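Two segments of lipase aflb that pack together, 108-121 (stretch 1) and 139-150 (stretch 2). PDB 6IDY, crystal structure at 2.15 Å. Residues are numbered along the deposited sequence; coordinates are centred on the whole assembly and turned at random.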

ATOM      1  N   LEU A 108      14.999  -9.430  -6.453  1.00 47.20           N
ATOM      2  CA  LEU A 108      15.424  -8.063  -6.143  1.00 47.08           C
ATOM      3  C   LEU A 108      15.702  -7.910  -4.640  1.00 50.04           C
ATOM      4  O   LEU A 108      14.871  -8.303  -3.813  1.00 48.75           O
ATOM      5  CB  LEU A 108      14.361  -7.047  -6.619  1.00 46.78           C
ATOM      6  CG  LEU A 108      14.672  -5.556  -6.447  1.00 51.79           C
ATOM      7  CD1 LEU A 108      15.549  -5.038  -7.576  1.00 53.12           C
ATOM      8  CD2 LEU A 108      13.394  -4.741  -6.382  1.00 53.98           C
ATOM      9  N   ASP A 109      16.878  -7.343  -4.300  1.00 46.74           N
ATOM     10  CA  ASP A 109      17.328  -7.115  -2.921  1.00 46.06           C
ATOM     11  C   ASP A 109      16.390  -6.224  -2.100  1.00 45.44           C
ATOM     12  O   ASP A 109      16.245  -6.454  -0.901  1.00 43.85           O
ATOM     13  CB  ASP A 109      18.767  -6.574  -2.888  1.00 49.60           C
ATOM     14  CG  ASP A 109      19.825  -7.535  -3.413  1.00 69.36           C
ATOM     15  OD1 ASP A 109      19.640  -8.768  -3.268  1.00 71.19           O
ATOM     16  OD2 ASP A 109      20.847  -7.053  -3.953  1.00 79.15           O
ATOM     17  N   LEU A 110      15.729  -5.240  -2.748  1.00 40.00           N
ATOM     18  CA  LEU A 110      14.785  -4.317  -2.099  1.00 38.59           C
ATOM     19  C   LEU A 110      13.520  -5.023  -1.574  1.00 37.30           C
ATOM     20  O   LEU A 110      12.859  -4.489  -0.686  1.00 35.28           O
ATOM     21  CB  LEU A 110      14.364  -3.167  -3.044  1.00 39.45           C
ATOM     22  CG  LEU A 110      15.446  -2.417  -3.835  1.00 46.66           C
ATOM     23  CD1 LEU A 110      14.813  -1.442  -4.807  1.00 47.11           C
ATOM     24  CD2 LEU A 110      16.442  -1.696  -2.913  1.00 50.55           C
ATOM     25  N   ASN A 111      13.176  -6.201  -2.136  1.00 32.02           N
ATOM     26  CA  ASN A 111      11.985  -6.966  -1.748  1.00 30.74           C
ATOM     27  C   ASN A 111      12.269  -8.073  -0.726  1.00 33.42           C
ATOM     28  O   ASN A 111      11.345  -8.755  -0.289  1.00 32.39           O
ATOM     29  CB  ASN A 111      11.288  -7.536  -2.987  1.00 27.30           C
ATOM     30  CG  ASN A 111      10.713  -6.485  -3.889  1.00 37.87           C
ATOM     31  OD1 ASN A 111      10.288  -5.418  -3.454  1.00 29.84           O
ATOM     32  ND2 ASN A 111      10.671  -6.767  -5.172  1.00 32.90           N
ATOM     33  N   SER A 112      13.537  -8.227  -0.332  1.00 29.39           N
ATOM     34  CA  SER A 112      13.982  -9.244   0.612  1.00 28.96           C
ATOM     35  C   SER A 112      13.234  -9.231   1.954  1.00 31.11           C
ATOM     36  O   SER A 112      12.953  -8.168   2.512  1.00 29.56           O
ATOM     37  CB  SER A 112      15.485  -9.125   0.846  1.00 31.60           C
ATOM     38  OG  SER A 112      15.936 -10.014   1.853  1.00 41.00           O
ATOM     39  N   ILE A 113      12.900 -10.433   2.439  1.00 26.97           N
ATOM     40  CA  ILE A 113      12.277 -10.662   3.743  1.00 26.01           C
ATOM     41  C   ILE A 113      13.362 -11.290   4.646  1.00 30.07           C
ATOM     42  O   ILE A 113      13.069 -11.736   5.752  1.00 29.70           O
ATOM     43  CB  ILE A 113      10.947 -11.491   3.667  1.00 28.27           C
ATOM     44  CG1 ILE A 113      11.170 -12.957   3.211  1.00 28.80           C
ATOM     45  CG2 ILE A 113       9.898 -10.787   2.796  1.00 28.80           C
ATOM     46  CD1 ILE A 113      10.114 -13.968   3.720  1.00 30.44           C
ATOM     47  N   HIS A 114      14.622 -11.291   4.163  1.00 27.40           N
ATOM     48  CA  HIS A 114      15.785 -11.859   4.846  1.00 28.88           C
ATOM     49  C   HIS A 114      16.899 -10.827   5.073  1.00 32.78           C
ATOM     50  O   HIS A 114      18.075 -11.131   4.904  1.00 32.32           O
ATOM     51  CB  HIS A 114      16.303 -13.101   4.090  1.00 30.88           C
ATOM     52  CG  HIS A 114      15.272 -14.175   3.930  1.00 34.64           C
ATOM     53  ND1 HIS A 114      14.738 -14.834   5.027  1.00 36.66           N
ATOM     54  CD2 HIS A 114      14.702 -14.666   2.806  1.00 36.33           C
ATOM     55  CE1 HIS A 114      13.862 -15.695   4.536  1.00 35.83           C
ATOM     56  NE2 HIS A 114      13.811 -15.636   3.206  1.00 36.14           N
ATOM     57  N   ASN A 115      16.515  -9.604   5.478  1.00 29.92           N
ATOM     58  CA  ASN A 115      17.452  -8.516   5.770  1.00 29.55           C
ATOM     59  C   ASN A 115      18.211  -8.809   7.054  1.00 33.34           C
ATOM     60  O   ASN A 115      17.670  -9.452   7.953  1.00 32.56           O
ATOM     61  CB  ASN A 115      16.712  -7.190   5.882  1.00 27.71           C
ATOM     62  CG  ASN A 115      15.952  -6.822   4.632  1.00 33.99           C
ATOM     63  OD1 ASN A 115      16.524  -6.349   3.644  1.00 27.04           O
ATOM     64  ND2 ASN A 115      14.648  -7.039   4.645  1.00 20.81           N
ATOM     65  N   ARG A 116      19.467  -8.363   7.131  1.00 31.25           N
ATOM     66  CA  ARG A 116      20.312  -8.602   8.303  1.00 32.17           C
ATOM     67  C   ARG A 116      20.469  -7.317   9.101  1.00 36.32           C
ATOM     68  O   ARG A 116      21.302  -6.464   8.786  1.00 36.55           O
ATOM     69  CB  ARG A 116      21.662  -9.233   7.902  1.00 33.66           C
ATOM     70  CG  ARG A 116      21.536 -10.543   7.105  1.00 48.45           C
ATOM     71  CD  ARG A 116      21.336 -11.761   7.996  1.00 65.18           C
ATOM     72  NE  ARG A 116      20.894 -12.937   7.241  1.00 76.35           N
ATOM     73  CZ  ARG A 116      19.629 -13.342   7.144  1.00 87.85           C
ATOM     74  NH1 ARG A 116      18.658 -12.669   7.755  1.00 72.37           N
ATOM     75  NH2 ARG A 116      19.324 -14.423   6.439  1.00 72.72           N
ATOM     76  N   ASN A 117      19.601  -7.162  10.099  1.00 33.40           N
ATOM     77  CA  ASN A 117      19.512  -5.985  10.953  1.00 34.01           C
ATOM     78  C   ASN A 117      20.026  -6.279  12.364  1.00 39.83           C
ATOM     79  O   ASN A 117      19.775  -7.369  12.877  1.00 39.56           O
ATOM     80  CB  ASN A 117      18.062  -5.470  10.985  1.00 33.04           C
ATOM     81  CG  ASN A 117      17.518  -5.135   9.619  1.00 39.72           C
ATOM     82  OD1 ASN A 117      18.147  -4.420   8.833  1.00 28.24           O
ATOM     83  ND2 ASN A 117      16.336  -5.652   9.303  1.00 25.09           N
ATOM     84  N   PRO A 118      20.747  -5.332  13.007  1.00 38.48           N
ATOM     85  CA  PRO A 118      21.280  -5.611  14.352  1.00 39.48           C
ATOM     86  C   PRO A 118      20.212  -5.685  15.436  1.00 43.57           C
ATOM     87  O   PRO A 118      19.119  -5.150  15.262  1.00 41.61           O
ATOM     88  CB  PRO A 118      22.244  -4.446  14.599  1.00 42.09           C
ATOM     89  CG  PRO A 118      21.702  -3.332  13.774  1.00 46.02           C
ATOM     90  CD  PRO A 118      21.138  -3.982  12.541  1.00 40.78           C
ATOM     91  N   SER A 119      20.537  -6.349  16.558  1.00 42.35           N
ATOM     92  CA  SER A 119      19.650  -6.466  17.717  1.00 42.34           C
ATOM     93  C   SER A 119      19.377  -5.058  18.286  1.00 46.03           C
ATOM     94  O   SER A 119      20.312  -4.258  18.362  1.00 45.34           O
ATOM     95  CB  SER A 119      20.290  -7.345  18.785  1.00 46.74           C
ATOM     96  OG  SER A 119      21.490  -6.753  19.256  1.00 57.65           O
ATOM     97  N   PRO A 120      18.118  -4.707  18.638  1.00 43.70           N
ATOM     98  CA  PRO A 120      17.866  -3.352  19.159  1.00 44.05           C
ATOM     99  C   PRO A 120      18.430  -3.152  20.561  1.00 50.22           C
ATOM    100  O   PRO A 120      18.487  -4.101  21.348  1.00 49.96           O
ATOM    101  CB  PRO A 120      16.339  -3.235  19.135  1.00 44.65           C
ATOM    102  CG  PRO A 120      15.853  -4.630  19.257  1.00 48.82           C
ATOM    103  CD  PRO A 120      16.877  -5.512  18.592  1.00 44.82           C
ATOM    104  N   LYS A 121      18.869  -1.925  20.858  1.00 48.66           N
ATOM    105  CA  LYS A 121      19.406  -1.581  22.175  1.00 49.91           C
ATOM    106  C   LYS A 121      18.379  -0.791  22.984  1.00 52.88           C
ATOM    107  O   LYS A 121      17.490  -0.155  22.409  1.00 51.46           O
ATOM    108  CB  LYS A 121      20.748  -0.840  22.068  1.00 53.87           C
ATOM    109  CG  LYS A 121      21.932  -1.785  21.882  1.00 73.83           C
ATOM    110  CD  LYS A 121      23.262  -1.084  22.098  1.00 87.86           C
ATOM    111  CE  LYS A 121      24.418  -2.053  22.070  1.00102.74           C
ATOM    112  NZ  LYS A 121      25.708  -1.381  22.379  1.00114.12           N
ATOM    113  N   ALA A 139       8.096 -15.100  15.276  1.00 27.53           N
ATOM    114  CA  ALA A 139       9.403 -15.021  15.940  1.00 27.97           C
ATOM    115  C   ALA A 139      10.062 -13.660  15.641  1.00 31.49           C
ATOM    116  O   ALA A 139       9.836 -13.089  14.567  1.00 29.28           O
ATOM    117  CB  ALA A 139      10.300 -16.157  15.460  1.00 28.92           C
ATOM    118  N   GLU A 140      10.859 -13.143  16.600  1.00 29.19           N
ATOM    119  CA  GLU A 140      11.546 -11.851  16.480  1.00 29.62           C
ATOM    120  C   GLU A 140      12.457 -11.766  15.244  1.00 34.29           C
ATOM    121  O   GLU A 140      12.442 -10.745  14.552  1.00 34.04           O
ATOM    122  CB  GLU A 140      12.315 -11.509  17.768  1.00 31.35           C
ATOM    123  CG  GLU A 140      12.979 -10.139  17.752  1.00 38.74           C
ATOM    124  CD  GLU A 140      13.625  -9.664  19.041  1.00 56.63           C
ATOM    125  OE1 GLU A 140      14.019 -10.516  19.871  1.00 52.98           O
ATOM    126  OE2 GLU A 140      13.737  -8.430  19.220  1.00 50.84           O
ATOM    127  N   ASN A 141      13.222 -12.836  14.961  1.00 31.31           N
ATOM    128  CA  ASN A 141      14.136 -12.884  13.820  1.00 31.46           C
ATOM    129  C   ASN A 141      13.408 -12.701  12.486  1.00 33.13           C
ATOM    130  O   ASN A 141      13.906 -11.975  11.633  1.00 33.57           O
ATOM    131  CB  ASN A 141      15.021 -14.148  13.842  1.00 34.97           C
ATOM    132  CG  ASN A 141      14.336 -15.472  13.557  1.00 64.58           C
ATOM    133  OD1 ASN A 141      13.118 -15.638  13.691  1.00 56.18           O
ATOM    134  ND2 ASN A 141      15.127 -16.457  13.157  1.00 63.08           N
ATOM    135  N   ALA A 142      12.216 -13.308  12.335  1.00 27.66           N
ATOM    136  CA  ALA A 142      11.376 -13.185  11.141  1.00 27.09           C
ATOM    137  C   ALA A 142      10.782 -11.768  11.027  1.00 30.49           C
ATOM    138  O   ALA A 142      10.748 -11.216   9.930  1.00 30.23           O
ATOM    139  CB  ALA A 142      10.261 -14.225  11.169  1.00 27.41           C
ATOM    140  N   LEU A 143      10.329 -11.181  12.157  1.00 26.37           N
ATOM    141  CA  LEU A 143       9.763  -9.826  12.195  1.00 25.29           C
ATOM    142  C   LEU A 143      10.828  -8.790  11.804  1.00 28.66           C
ATOM    143  O   LEU A 143      10.570  -7.945  10.944  1.00 26.89           O
ATOM    144  CB  LEU A 143       9.203  -9.492  13.597  1.00 25.02           C
ATOM    145  CG  LEU A 143       7.946 -10.232  14.057  1.00 29.22           C
ATOM    146  CD1 LEU A 143       7.767 -10.098  15.547  1.00 29.29           C
ATOM    147  CD2 LEU A 143       6.697  -9.710  13.353  1.00 30.89           C
ATOM    148  N   ARG A 144      12.027  -8.873  12.426  1.00 24.98           N
ATOM    149  CA  ARG A 144      13.138  -7.954  12.170  1.00 25.31           C
ATOM    150  C   ARG A 144      13.694  -8.100  10.743  1.00 28.51           C
ATOM    151  O   ARG A 144      14.058  -7.092  10.129  1.00 28.14           O
ATOM    152  CB  ARG A 144      14.250  -8.160  13.217  1.00 26.69           C
ATOM    153  CG  ARG A 144      15.273  -7.024  13.293  1.00 33.66           C
ATOM    154  CD  ARG A 144      16.551  -7.466  13.985  1.00 38.87           C
ATOM    155  NE  ARG A 144      16.327  -7.850  15.380  1.00 48.02           N
ATOM    156  CZ  ARG A 144      17.165  -8.585  16.102  1.00 66.84           C
ATOM    157  NH1 ARG A 144      18.298  -9.029  15.572  1.00 60.72           N
ATOM    158  NH2 ARG A 144      16.876  -8.884  17.359  1.00 55.53           N
ATOM    159  N   ALA A 145      13.754  -9.343  10.216  1.00 24.58           N
ATOM    160  CA  ALA A 145      14.276  -9.605   8.864  1.00 24.54           C
ATOM    161  C   ALA A 145      13.391  -9.040   7.738  1.00 27.10           C
ATOM    162  O   ALA A 145      13.871  -8.869   6.619  1.00 25.51           O
ATOM    163  CB  ALA A 145      14.533 -11.095   8.659  1.00 25.38           C
ATOM    164  N   ALA A 146      12.117  -8.720   8.045  1.00 24.36           N
ATOM    165  CA  ALA A 146      11.167  -8.139   7.087  1.00 23.34           C
ATOM    166  C   ALA A 146      11.489  -6.660   6.813  1.00 26.87           C
ATOM    167  O   ALA A 146      11.054  -6.114   5.798  1.00 25.76           O
ATOM    168  CB  ALA A 146       9.750  -8.273   7.614  1.00 23.14           C
ATOM    169  N   ILE A 147      12.259  -6.021   7.713  1.00 23.63           N
ATOM    170  CA  ILE A 147      12.601  -4.603   7.607  1.00 23.11           C
ATOM    171  C   ILE A 147      13.804  -4.377   6.709  1.00 27.82           C
ATOM    172  O   ILE A 147      14.894  -4.860   7.004  1.00 28.33           O
ATOM    173  CB  ILE A 147      12.794  -3.933   8.998  1.00 25.64           C
ATOM    174  CG1 ILE A 147      11.658  -4.314   9.983  1.00 25.36           C
ATOM    175  CG2 ILE A 147      12.936  -2.409   8.851  1.00 25.84           C
ATOM    176  CD1 ILE A 147      11.976  -4.112  11.473  1.00 27.84           C
ATOM    177  N   HIS A 148      13.615  -3.614   5.635  1.00 24.33           N
ATOM    178  CA  HIS A 148      14.717  -3.255   4.761  1.00 24.59           C
ATOM    179  C   HIS A 148      15.199  -1.877   5.183  1.00 27.25           C
ATOM    180  O   HIS A 148      14.495  -0.885   4.982  1.00 26.68           O
ATOM    181  CB  HIS A 148      14.329  -3.280   3.274  1.00 25.31           C
ATOM    182  CG  HIS A 148      15.498  -3.022   2.375  1.00 29.48           C
ATOM    183  ND1 HIS A 148      16.302  -4.054   1.927  1.00 32.21           N
ATOM    184  CD2 HIS A 148      16.002  -1.850   1.927  1.00 31.56           C
ATOM    185  CE1 HIS A 148      17.236  -3.484   1.183  1.00 32.19           C
ATOM    186  NE2 HIS A 148      17.102  -2.158   1.159  1.00 32.25           N
ATOM    187  N   ILE A 149      16.376  -1.833   5.816  1.00 23.05           N
ATOM    188  CA  ILE A 149      17.006  -0.597   6.270  1.00 22.20           C
ATOM    189  C   ILE A 149      18.087  -0.220   5.246  1.00 27.58           C
ATOM    190  O   ILE A 149      19.109  -0.906   5.165  1.00 27.68           O
ATOM    191  CB  ILE A 149      17.566  -0.705   7.720  1.00 24.30           C
ATOM    192  CG1 ILE A 149      16.443  -1.052   8.729  1.00 23.46           C
ATOM    193  CG2 ILE A 149      18.295   0.591   8.121  1.00 23.95           C
ATOM    194  CD1 ILE A 149      16.915  -1.440  10.140  1.00 27.62           C
ATOM    195  N   PRO A 150      17.875   0.842   4.436  1.00 24.33           N
ATOM    196  CA  PRO A 150      18.901   1.227   3.457  1.00 24.91           C
ATOM    197  C   PRO A 150      20.201   1.627   4.150  1.00 28.01           C
ATOM    198  O   PRO A 150      20.168   2.156   5.262  1.00 26.80           O
ATOM    199  CB  PRO A 150      18.255   2.410   2.717  1.00 26.48           C
ATOM    200  CG  PRO A 150      16.765   2.229   2.941  1.00 29.86           C
ATOM    201  CD  PRO A 150      16.706   1.742   4.358  1.00 25.51           C
TER
HETATM  202  O   HOH W   1      11.006 -12.195   7.451  1.00 24.50           O
HETATM  203  O   HOH W   2      18.164  -4.137   6.148  1.00 25.78           O

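Two asparagines of the extended segment, Asn-115 and Asn-117, hold the stretches together by bonding to backbone carbonyls of Arg-144, Ala-145 and Ile-147. Both point CA-to-CB toward the second stretch and both adopt the m rotamer (chi1 -59° and -57°), which carries their amides to these carbonyls.

At Asn-115, backbone and side chain converge on one acceptor: Asn-115 N and ND2 lie 3.0 and 2.8 Å from Ala-145 O, and both donate to it. With chi2 at -78°, Asn-115 OD1 accepts from His-148 ND1 at 2.9 Å. The t rotamer of His-148 (chi2 89°) presents the ring edge to this oxygen, while Leu-110 CA lies over one ring face, so the imidazole both donates and packs. ND2 of Asn-115 also makes a weak bond to Ser-112 O (2.9 Å) within its own stretch.

Asn-117 ND2 donates to Arg-144 O and to Ile-147 O, both at 2.8 Å, thereby joining the helix to the strand that follows. Asn-117 OD1 accepts from water 2 (2.7 Å), which in turn accepts from Ile-149 N (2.9 Å). The amide thus has partners for both its ends, and Ile-149 CD1 packs 3.5 Å from Asn-117 OD1.

The CA-to-CB bond of Arg-144 points sideways to the first stretch, but the t, t, m side chain brings its guanidinium nearer to it. Ser-119 CA lies over one face, 3.6 Å from Arg-144 NH1, and Asn-117 O sits at the edge, receiving a weak bond from Arg-144 NH1 (3.5 Å). A long salt bridge from Arg-144 NH2 to Glu-140 OE2 (3.7 Å) tethers the group to its own helix.

Ala-145 is buried, and its small side chain accompanies close backbone packing: Ala-145 CA approaches Asn-115 O at 3.5 Å in a CA-H...O contact. Altogether 664 Å² is buried.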